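PDB 4ZSF: BsaWI endonuclease from Geobacillus stearothermophilus, which is a restriction endonuclease of the PD-(D/E)XK nuclease group that binds DNA and probably cuts it with the help of metal ions. Local coordinates for residues N2-E5 with Y6-T10; L257-R260 with Q261-N264; M94-L97 with L98-S102. All coordinates share one frame; numbering follows the deposited sequence.

Contact 1. Residues N2-E5 with Y6-T10; sequences NFFE and YCIST
Tyr-6 N donates to Asn-2 O over 3.0 Å, and this bond closes the first turn of helix 3-22. Cys-7 N, Ile-8 N and Ser-9 N continue the i to i+4 pattern to Phe-3 O, Phe-4 O and Glu-5 O. The amide of Glu-5 lies too early in the helix for a partner of that kind, and Asn-2 OD1 takes it, 2.9 Å away from Glu-5 N and almost straight at 174°. In return Asn-2 N gives its hydrogen to Glu-5 OE1 at 3.0 Å, on the anti side of the carboxylate. At the other end Tyr-6 O takes two donors from one residue, Thr-10 N and Thr-10 OG1, the hydroxyl at 2.7 Å from Tyr-6 O, while Tyr-6 OH bonds to Ser-39. Alongside these bonds Phe-4, with CG anti to its backbone N (chi1 -176°), brings ring atom CE1 to 3.5 Å from Ile-8 CG1; both side chains also touch helix 49-65. The reciprocal pair of bonds between Asn-2 and Glu-5 is a capping box, here with Asn-2 as the N-cap of the helix.

Contact 2. Residues L257-R260 with Q261-N264; sequences LHRR and QWFN
Two i to i+3 backbone bonds, from Trp-262 N to Arg-259 O at 3.1 Å and from Phe-263 N to Arg-260 O at 2.8 Å, wind the chain into a short 3-10 turn just beyond the end of helix 243-258. The side chains of Arg-259, Gln-261 and Trp-262 gather on this turn. Gln-261 folds back over the backbone: with chi1 at 65° its CG sits between the backbone N and the carbonyl carbon, and a bend at chi2 carries the amide over Arg-259, where NE2 comes to 3.8 Å from Arg-259 CA. The same NE2 lies 3.2 Å above the plane of the Trp-262 ring, displaced toward the rim. Arg-259 meets that indole through its CB, which is 3.7 Å from Trp-262 CE3. Arg-259 breaks the helical path here, and the turn that follows carries the chain from the last helix of this nuclease domain into its C-terminal tail. Beyond CB the Arg-259 chain bends at chi3, and NH1 forms salt bridges with Glu-254 and Asp-255, one turn back on helix 243-258. The Arg-260 chain is instead extended from CG to NE, and its guanidinium bonds to the carbonyls of Ala-185 and Phe-186, pairs with Asp-131 and makes a cation-pi contact with Phe-187. Phe-263 touches the turn through CB, 3.3 Å from Arg-260 O, whereas its buried ring stacks with Trp-267 and meets His-221 edge-to-face.

Contact 3. Residues M94-L97 with L98-S102; sequences MIKL and LGNSS
Met-94 and Lys-96 both hold CG anti to the backbone N (chi1 -177° and 175°), whereas Leu-98 and Asn-100 set theirs beside it; across one helical turn these torsions bring Met-94 against Leu-98 and Lys-96 against Asn-100. Met-94 CG touches Leu-98 CD1 at 3.8 Å as the two chains cross. On another side of the helix, Lys-96 runs out extended, and Asn-100 lays its amide across the base of that chain, with ND2 at 3.5 Å from Lys-96 CG. The i to i+4 backbone bonds run on beneath them: Leu-98 N to Met-94 O, Gly-99 N to Ile-95 O and Asn-100 N to Lys-96 O, with a weak one from Ser-101 N to Leu-97 O. Ser-101 OG turns back to Leu-98 O at 2.8 Å, giving that carbonyl a side-chain donor. The far ends of the polar pair are held elsewhere: Lys-96 NZ forms a salt bridge with Asp-115 and a hydrogen bond to a succinate, probably from the crystallisation liquor, and Asn-100 OD1 accepts from Ile-110 N. A leucine in place of Asn-100 would probably leave Ile-110 N without this acceptor and loosen the tie between helix and sheet edge. Helix 70-103 thus lies with Lys-96 and Asn-100 against strand 108-112, Leu-98 against Ile-240 and Leu-242, and Met-94, Leu-97 and Leu-98 against Met-37 and Ile-38 of the second subunit.

In the fold
The three contacts follow one another along the chain as contact 1, contact 3 and contact 2, and none touches another. Contact 1 sits about 40 Å from the centre of the chain in the N-terminal helices, its centre about 55 Å from that of contact 3, with much of the long helix 70-103 between them. Contacts 3 and 2 belong to the region around the six-stranded sheet, their centres about 25 Å apart. Leu-98 and Phe-263 have their side chains about 12 and 13 Å from a bound calcium ion. Leu-98 is also about 8 Å, side chain to side chain, from Asp-239, a calcium ligand in a structure of this protein, though without the ion in this chain here. The nearest atom of contact 3 is about 10 Å from the DNA.

Contact 1. Residues N2-E5 with Y6-T10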
loop_
_atom_site.group_PDB
_atom_site.type_symbol
_atom_site.label_atom_id
_atom_site.label_comp_id
_atom_site.label_asym_id
_atom_site.label_seq_id
_atom_site.Cartn_x
_atom_site.Cartn_y
_atom_site.Cartn_z
ATOM N N ASN A 2 -35.340 -9.683 -0.528
ATOM C CA ASN A 2 -34.390 -9.784 0.583
ATOM C C ASN A 2 -33.391 -8.608 0.475
ATOM O O ASN A 2 -33.470 -7.846 -0.494
ATOM C CB ASN A 2 -33.676 -11.137 0.597
ATOM C CG ASN A 2 -32.869 -11.400 -0.659
ATOM O OD1 ASN A 2 -32.004 -10.640 -1.004
ATOM N ND2 ASN A 2 -33.120 -12.542 -1.316
ATOM N N PHE A 3 -32.491 -8.453 1.452
ATOM C CA PHE A 3 -31.671 -7.217 1.492
ATOM C C PHE A 3 -30.719 -7.194 0.314
ATOM O O PHE A 3 -30.322 -6.116 -0.161
ATOM C CB PHE A 3 -30.874 -7.105 2.818
ATOM C CG PHE A 3 -29.676 -8.016 2.891
ATOM C CD1 PHE A 3 -28.422 -7.578 2.466
ATOM C CD2 PHE A 3 -29.783 -9.301 3.435
ATOM C CE1 PHE A 3 -27.305 -8.394 2.529
ATOM C CE2 PHE A 3 -28.676 -10.137 3.486
ATOM C CZ PHE A 3 -27.421 -9.690 3.036
ATOM N N PHE A 4 -30.273 -8.375 -0.118
ATOM C CA PHE A 4 -29.276 -8.429 -1.174
ATOM C C PHE A 4 -29.902 -7.983 -2.507
ATOM O O PHE A 4 -29.319 -7.152 -3.217
ATOM C CB PHE A 4 -28.662 -9.823 -1.284
ATOM C CG PHE A 4 -27.576 -9.914 -2.284
ATOM C CD1 PHE A 4 -27.868 -10.125 -3.624
ATOM C CD2 PHE A 4 -26.271 -9.838 -1.905
ATOM C CE1 PHE A 4 -26.835 -10.203 -4.578
ATOM C CE2 PHE A 4 -25.229 -9.940 -2.866
ATOM C CZ PHE A 4 -25.539 -10.117 -4.191
ATOM N N GLU A 5 -31.084 -8.528 -2.830
ATOM C CA GLU A 5 -31.849 -8.091 -3.998
ATOM C C GLU A 5 -32.141 -6.613 -3.953
ATOM O O GLU A 5 -32.077 -5.937 -4.976
ATOM C CB GLU A 5 -33.177 -8.845 -4.099
ATOM C CG GLU A 5 -32.966 -10.339 -4.175
ATOM C CD GLU A 5 -34.300 -11.121 -4.118
ATOM O OE1 GLU A 5 -35.169 -10.862 -3.247
ATOM O OE2 GLU A 5 -34.468 -12.006 -4.972
ATOM N N TYR A 6 -32.507 -6.125 -2.781
ATOM C CA TYR A 6 -32.815 -4.726 -2.605
ATOM C C TYR A 6 -31.565 -3.880 -2.937
ATOM O O TYR A 6 -31.676 -2.827 -3.575
ATOM C CB TYR A 6 -33.269 -4.436 -1.170
ATOM C CG TYR A 6 -33.580 -2.983 -0.941
ATOM C CD1 TYR A 6 -34.804 -2.461 -1.309
ATOM C CD2 TYR A 6 -32.619 -2.112 -0.422
ATOM C CE1 TYR A 6 -35.105 -1.101 -1.141
ATOM C CE2 TYR A 6 -32.909 -0.762 -0.248
ATOM C CZ TYR A 6 -34.147 -0.271 -0.593
ATOM O OH TYR A 6 -34.425 1.049 -0.407
ATOM N N CYS A 7 -30.414 -4.317 -2.457
ATOM C CA CYS A 7 -29.179 -3.486 -2.669
ATOM C C CYS A 7 -28.812 -3.454 -4.129
ATOM O O CYS A 7 -28.422 -2.409 -4.661
ATOM C CB CYS A 7 -27.991 -4.007 -1.888
ATOM S SG CYS A 7 -28.139 -3.630 -0.148
ATOM N N ILE A 8 -28.923 -4.608 -4.771
ATOM C CA ILE A 8 -28.543 -4.725 -6.177
ATOM C C ILE A 8 -29.413 -3.746 -6.997
ATOM O O ILE A 8 -28.917 -2.966 -7.859
ATOM C CB ILE A 8 -28.791 -6.156 -6.722
ATOM C CG1 ILE A 8 -27.818 -7.201 -6.154
ATOM C CG2 ILE A 8 -28.812 -6.177 -8.248
ATOM C CD1 ILE A 8 -26.445 -6.742 -5.989
ATOM N N SER A 9 -30.709 -3.768 -6.716
ATOM C CA SER A 9 -31.655 -3.040 -7.559
ATOM C C SER A 9 -31.592 -1.555 -7.227
ATOM O O SER A 9 -31.689 -0.706 -8.109
ATOM C CB SER A 9 -33.081 -3.596 -7.388
ATOM O OG SER A 9 -33.632 -3.202 -6.148
ATOM N N THR A 10 -31.392 -1.239 -5.955
ATOM C CA THR A 10 -31.357 0.149 -5.520
ATOM C C THR A 10 -30.078 0.871 -5.972
ATOM O O THR A 10 -30.142 2.028 -6.441
ATOM C CB THR A 10 -31.518 0.226 -3.993
ATOM O OG1 THR A 10 -32.795 -0.360 -3.623
ATOM C CG2 THR A 10 -31.423 1.674 -3.476
#

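Contact 2. Residues L257-R260 with Q261-N264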
loop_
_atom_site.group_PDB
_atom_site.type_symbol
_atom_site.label_atom_id
_atom_site.label_comp_id
_atom_site.label_asym_id
_atom_site.label_seq_id
_atom_site.Cartn_x
_atom_site.Cartn_y
_atom_site.Cartn_z
ATOM N N LEU A 257 36.345 -1.164 -2.861
ATOM C CA LEU A 257 37.421 -1.674 -2.041
ATOM C C LEU A 257 38.571 -0.660 -1.932
ATOM O O LEU A 257 39.169 -0.537 -0.888
ATOM C CB LEU A 257 37.977 -2.975 -2.632
ATOM C CG LEU A 257 36.998 -4.164 -2.527
ATOM C CD1 LEU A 257 37.560 -5.267 -3.434
ATOM C CD2 LEU A 257 36.902 -4.615 -1.025
ATOM N N HIS A 258 38.910 0.039 -3.011
ATOM C CA HIS A 258 40.194 0.755 -2.979
ATOM C C HIS A 258 40.111 2.269 -2.978
ATOM O O HIS A 258 41.087 2.902 -2.616
ATOM C CB HIS A 258 41.077 0.291 -4.136
ATOM C CG HIS A 258 41.397 -1.177 -4.039
ATOM N ND1 HIS A 258 41.129 -2.081 -5.049
ATOM C CD2 HIS A 258 41.873 -1.906 -2.999
ATOM C CE1 HIS A 258 41.473 -3.300 -4.649
ATOM N NE2 HIS A 258 41.898 -3.225 -3.401
ATOM N N ARG A 259 38.979 2.834 -3.380
ATOM C CA ARG A 259 38.855 4.308 -3.396
ATOM C C ARG A 259 37.407 4.642 -2.999
ATOM O O ARG A 259 36.722 5.402 -3.662
ATOM C CB ARG A 259 39.287 4.889 -4.769
ATOM C CG ARG A 259 38.671 4.243 -5.992
ATOM C CD ARG A 259 39.482 4.611 -7.298
ATOM N NE ARG A 259 40.855 4.141 -7.139
ATOM C CZ ARG A 259 41.241 2.869 -7.275
ATOM N NH1 ARG A 259 40.383 1.901 -7.673
ATOM N NH2 ARG A 259 42.500 2.549 -7.032
ATOM N N ARG A 260 36.946 4.059 -1.886
ATOM C CA ARG A 260 35.515 4.200 -1.533
ATOM C C ARG A 260 35.062 5.677 -1.316
ATOM O O ARG A 260 33.868 6.028 -1.493
ATOM C CB ARG A 260 35.238 3.373 -0.269
ATOM C CG ARG A 260 33.756 3.322 0.034
ATOM C CD ARG A 260 33.465 2.400 1.248
ATOM N NE ARG A 260 32.027 2.442 1.579
ATOM C CZ ARG A 260 31.496 1.870 2.653
ATOM N NH1 ARG A 260 32.274 1.227 3.503
ATOM N NH2 ARG A 260 30.189 1.963 2.890
ATOM N N GLN A 261 36.006 6.560 -0.980
ATOM C CA GLN A 261 35.673 7.951 -0.683
ATOM C C GLN A 261 35.106 8.665 -1.929
ATOM O O GLN A 261 34.459 9.713 -1.810
ATOM C CB GLN A 261 36.889 8.725 -0.168
ATOM C CG GLN A 261 38.054 8.903 -1.195
ATOM C CD GLN A 261 38.999 7.701 -1.312
ATOM O OE1 GLN A 261 38.858 6.687 -0.606
ATOM N NE2 GLN A 261 39.936 7.798 -2.246
ATOM N N TRP A 262 35.388 8.123 -3.102
ATOM C CA TRP A 262 34.851 8.775 -4.306
ATOM C C TRP A 262 33.635 7.997 -4.820
ATOM O O TRP A 262 33.170 8.226 -5.945
ATOM C CB TRP A 262 35.950 8.941 -5.381
ATOM C CG TRP A 262 37.053 9.819 -4.873
ATOM C CD1 TRP A 262 36.924 11.003 -4.170
ATOM C CD2 TRP A 262 38.447 9.581 -5.004
ATOM N NE1 TRP A 262 38.160 11.480 -3.845
ATOM C CE2 TRP A 262 39.116 10.638 -4.346
ATOM C CE3 TRP A 262 39.200 8.541 -5.589
ATOM C CZ2 TRP A 262 40.514 10.733 -4.269
ATOM C CZ3 TRP A 262 40.599 8.635 -5.509
ATOM C CH2 TRP A 262 41.237 9.730 -4.858
ATOM N N PHE A 263 33.040 7.158 -3.964
ATOM C CA PHE A 263 31.858 6.372 -4.394
ATOM C C PHE A 263 30.567 7.011 -3.906
ATOM O O PHE A 263 29.691 6.321 -3.416
ATOM C CB PHE A 263 31.943 4.928 -3.901
ATOM C CG PHE A 263 31.497 3.920 -4.957
ATOM C CD1 PHE A 263 30.267 4.067 -5.588
ATOM C CD2 PHE A 263 32.315 2.853 -5.324
ATOM C CE1 PHE A 263 29.845 3.165 -6.615
ATOM C CE2 PHE A 263 31.926 1.956 -6.337
ATOM C CZ PHE A 263 30.672 2.084 -6.966
ATOM N N ASN A 264 30.475 8.334 -4.022
ATOM C CA ASN A 264 29.203 9.044 -3.800
ATOM C C ASN A 264 28.403 9.004 -5.126
ATOM O O ASN A 264 28.726 8.230 -6.036
ATOM C CB ASN A 264 29.406 10.509 -3.338
ATOM C CG ASN A 264 30.032 11.392 -4.430
ATOM O OD1 ASN A 264 30.543 10.900 -5.459
ATOM N ND2 ASN A 264 30.012 12.701 -4.212
#

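Contact 3. Residues M94-L97 with L98-S102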
loop_
_atom_site.group_PDB
_atom_site.type_symbol
_atom_site.label_atom_id
_atom_site.label_comp_id
_atom_site.label_asym_id
_atom_site.label_seq_id
_atom_site.Cartn_x
_atom_site.Cartn_y
_atom_site.Cartn_z
ATOM N N MET A 94 15.204 -14.766 -9.675
ATOM C CA MET A 94 15.676 -14.956 -11.039
ATOM C C MET A 94 16.976 -14.138 -11.299
ATOM O O MET A 94 17.938 -14.632 -11.918
ATOM C CB MET A 94 14.609 -14.508 -12.036
ATOM C CG MET A 94 15.061 -14.778 -13.452
ATOM S SD MET A 94 13.822 -14.190 -14.650
ATOM C CE MET A 94 14.333 -12.490 -14.729
ATOM N N ILE A 95 16.964 -12.865 -10.903
ATOM C CA ILE A 95 18.135 -12.027 -11.044
ATOM C C ILE A 95 19.333 -12.607 -10.267
ATOM O O ILE A 95 20.477 -12.638 -10.749
ATOM C CB ILE A 95 17.835 -10.571 -10.565
ATOM C CG1 ILE A 95 16.696 -9.994 -11.431
ATOM C CG2 ILE A 95 19.134 -9.715 -10.598
ATOM C CD1 ILE A 95 17.049 -9.992 -12.987
ATOM N N LYS A 96 19.071 -13.041 -9.053
ATOM C CA LYS A 96 20.148 -13.642 -8.247
ATOM C C LYS A 96 20.717 -14.859 -8.975
ATOM O O LYS A 96 21.946 -15.005 -9.042
ATOM C CB LYS A 96 19.618 -14.058 -6.874
ATOM C CG LYS A 96 20.672 -14.824 -6.004
ATOM C CD LYS A 96 20.033 -15.206 -4.658
ATOM C CE LYS A 96 20.930 -16.200 -3.921
ATOM N NZ LYS A 96 20.254 -16.895 -2.784
ATOM N N LEU A 97 19.848 -15.727 -9.510
ATOM C CA LEU A 97 20.335 -16.977 -10.153
ATOM C C LEU A 97 21.123 -16.640 -11.438
ATOM O O LEU A 97 22.229 -17.157 -11.674
ATOM C CB LEU A 97 19.156 -17.917 -10.455
ATOM C CG LEU A 97 19.330 -19.146 -11.348
ATOM C CD1 LEU A 97 20.124 -20.203 -10.620
ATOM C CD2 LEU A 97 17.938 -19.715 -11.659
ATOM N N LEU A 98 20.582 -15.723 -12.228
ATOM C CA LEU A 98 21.217 -15.319 -13.477
ATOM C C LEU A 98 22.529 -14.632 -13.197
ATOM O O LEU A 98 23.569 -15.008 -13.775
ATOM C CB LEU A 98 20.310 -14.396 -14.288
ATOM C CG LEU A 98 19.079 -15.114 -14.883
ATOM C CD1 LEU A 98 18.157 -14.018 -15.462
ATOM C CD2 LEU A 98 19.409 -16.186 -15.942
ATOM N N GLY A 99 22.510 -13.674 -12.292
ATOM C CA GLY A 99 23.702 -12.911 -11.949
ATOM C C GLY A 99 24.801 -13.765 -11.342
ATOM O O GLY A 99 25.986 -13.635 -11.702
ATOM N N ASN A 100 24.424 -14.696 -10.464
ATOM C CA ASN A 100 25.464 -15.427 -9.750
ATOM C C ASN A 100 26.227 -16.394 -10.634
ATOM O O ASN A 100 27.386 -16.595 -10.411
ATOM C CB ASN A 100 24.881 -16.146 -8.544
ATOM C CG ASN A 100 24.752 -15.198 -7.377
ATOM O OD1 ASN A 100 25.211 -14.069 -7.472
ATOM N ND2 ASN A 100 24.079 -15.607 -6.320
ATOM N N SER A 101 25.611 -16.884 -11.683
ATOM C CA SER A 101 26.354 -17.757 -12.574
ATOM C C SER A 101 27.466 -16.984 -13.267
ATOM O O SER A 101 28.469 -17.550 -13.642
ATOM C CB SER A 101 25.437 -18.383 -13.635
ATOM O OG SER A 101 24.905 -17.339 -14.457
ATOM N N SER A 102 27.271 -15.710 -13.508
ATOM C CA SER A 102 28.323 -14.907 -14.125
ATOM C C SER A 102 29.293 -14.262 -13.168
ATOM O O SER A 102 30.416 -13.985 -13.555
ATOM C CB SER A 102 27.689 -13.779 -14.975
ATOM O OG SER A 102 27.215 -14.295 -16.194
#